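PDB 4OZO: putative alpha-L-fucosidase from Bacteroides thetaiotaomicron, which acts as a GH29 alpha-L-fucosidase, a glycoside hydrolase that removes terminal alpha-L-fucose from glycans. Local coordinates for the interface of chains A and B. Numbering follows the deposited sequence. Chains: chain A/B, Putative lipoprotein.

The interface of chains A and B. Residues chain A 306, 309-310, 314; chain B 306, 310, 313-314.
The CD1 methyl of B:Leu310 presses end-on against the backbone and CB of A:Leu310, at the centre of this contact between helix 306-323 of chain A and helix 306-322 of chain B. It lies 3.7 Å from CA of A:Leu310. CG of B:Leu310 is anti to the backbone N (chi1 177°), which carries the methyls across to the other helix. Both methyls flank CB of A:Ser309, with CD1 4.0 Å away. A:Leu310 also holds CG anti to its backbone N, and its side chain reaches across towards the next turn of helix B. Its CD1 meets CD2 of B:Leu314 at 3.7 Å, the two side chains running antiparallel, alongside each other. Its CD2 rests 3.9 Å from CB of B:Ala313, so the fork straddles that small methyl. At the other end the helix starts meet through the serines. They touch by their CB atoms, with CB of A:Ser306 3.6 Å from CB of B:Ser306. The hydroxyl OG of A:Ser306 lies 4.0 Å from CB of B:Ser306 and makes no bond across. No hydrogen bond or salt bridge crosses the patch, so van der Waals contact carries it. The whole interface departs from an exact two-fold, and the unequal roles of the two Leu310 side chains fit this. The deposited dimer may not be the biological assembly. Within it, this patch of 185 Å² is a small apolar helix-to-helix contact that joins the two copies as part of a larger interface.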
ATOM      1  N   SER A 306       0.655   8.640   1.120  1.00 11.65           N
ATOM      2  CA  SER A 306       0.284   7.230   0.948  1.00  9.48           C
ATOM      3  C   SER A 306       0.774   6.598  -0.345  1.00  7.85           C
ATOM      4  O   SER A 306       0.951   5.389  -0.401  1.00  8.39           O
ATOM      5  CB  SER A 306      -1.225   7.043   1.076  1.00  9.62           C
ATOM      6  OG  SER A 306      -1.910   7.917   0.203  1.00 10.85           O
ATOM      7  N   SER A 309       4.084   5.507   0.609  1.00  9.33           N
ATOM      8  CA  SER A 309       3.859   4.287   1.376  1.00 11.67           C
ATOM      9  C   SER A 309       3.593   3.087   0.473  1.00 11.42           C
ATOM     10  O   SER A 309       4.265   2.061   0.554  1.00 12.11           O
ATOM     11  CB  SER A 309       2.654   4.473   2.291  1.00 13.71           C
ATOM     12  OG  SER A 309       2.934   5.451   3.272  1.00 30.37           O
ATOM     13  N   LEU A 310       2.591   3.226  -0.376  1.00  9.91           N
ATOM     14  CA  LEU A 310       2.145   2.124  -1.184  1.00 10.57           C
ATOM     15  C   LEU A 310       3.303   1.553  -2.000  1.00 10.53           C
ATOM     16  O   LEU A 310       3.518   0.338  -2.027  1.00  9.83           O
ATOM     17  CB  LEU A 310       1.010   2.582  -2.101  1.00  9.49           C
ATOM     18  CG  LEU A 310       0.483   1.495  -3.034  1.00  6.00           C
ATOM     19  CD1 LEU A 310      -0.022   0.347  -2.214  1.00  5.82           C
ATOM     20  CD2 LEU A 310      -0.591   2.062  -3.917  1.00  5.91           C
ATOM     21  N   LEU A 314       4.769  -2.111  -1.734  1.00  9.02           N
ATOM     22  CA  LEU A 314       4.736  -3.013  -2.875  1.00 10.07           C
ATOM     23  C   LEU A 314       6.126  -3.507  -3.253  1.00 11.84           C
ATOM     24  O   LEU A 314       6.284  -4.666  -3.638  1.00 13.76           O
ATOM     25  CB  LEU A 314       4.051  -2.362  -4.074  1.00 11.24           C
ATOM     26  CG  LEU A 314       2.546  -2.122  -3.928  1.00 10.94           C
ATOM     27  CD1 LEU A 314       2.022  -1.399  -5.136  1.00 12.85           C
ATOM     28  CD2 LEU A 314       1.796  -3.423  -3.717  1.00 10.90           C
TER
ATOM     29  N   SER B 306      -3.748   9.369   5.078  1.00 13.46           N
ATOM     30  CA  SER B 306      -2.967   8.449   4.265  1.00 13.56           C
ATOM     31  C   SER B 306      -3.044   6.983   4.735  1.00 10.86           C
ATOM     32  O   SER B 306      -2.810   6.059   3.948  1.00 10.26           O
ATOM     33  CB  SER B 306      -1.524   8.948   4.096  1.00 11.97           C
ATOM     34  OG  SER B 306      -0.714   8.562   5.177  1.00 19.54           O
ATOM     35  N   LEU B 310      -3.916   3.950   2.119  1.00  9.16           N
ATOM     36  CA  LEU B 310      -2.986   2.843   1.984  1.00  9.43           C
ATOM     37  C   LEU B 310      -3.705   1.524   2.169  1.00 13.35           C
ATOM     38  O   LEU B 310      -3.605   0.615   1.323  1.00 12.09           O
ATOM     39  CB  LEU B 310      -1.858   2.949   3.010  1.00  7.93           C
ATOM     40  CG  LEU B 310      -0.913   1.753   2.943  1.00  7.44           C
ATOM     41  CD1 LEU B 310      -0.212   1.700   1.593  1.00  8.41           C
ATOM     42  CD2 LEU B 310       0.096   1.774   4.071  1.00  5.56           C
ATOM     43  N   ALA B 313      -5.738   0.607  -0.589  1.00 12.47           N
ATOM     44  CA  ALA B 313      -4.958   0.281  -1.775  1.00 14.19           C
ATOM     45  C   ALA B 313      -4.386  -1.139  -1.680  1.00 12.74           C
ATOM     46  O   ALA B 313      -4.305  -1.857  -2.674  1.00 12.26           O
ATOM     47  CB  ALA B 313      -3.869   1.316  -2.011  1.00  7.42           C
ATOM     48  N   LEU B 314      -4.023  -1.546  -0.471  1.00 11.64           N
ATOM     49  CA  LEU B 314      -3.449  -2.863  -0.269  1.00 10.14           C
ATOM     50  C   LEU B 314      -4.535  -3.936  -0.355  1.00 15.89           C
ATOM     51  O   LEU B 314      -4.267  -5.070  -0.758  1.00 19.80           O
ATOM     52  CB  LEU B 314      -2.687  -2.926   1.058  1.00 10.03           C
ATOM     53  CG  LEU B 314      -1.367  -2.131   1.102  1.00 12.34           C
ATOM     54  CD1 LEU B 314      -0.700  -2.198   2.468  1.00  5.03           C
ATOM     55  CD2 LEU B 314      -0.397  -2.576   0.011  1.00  5.72           C
TER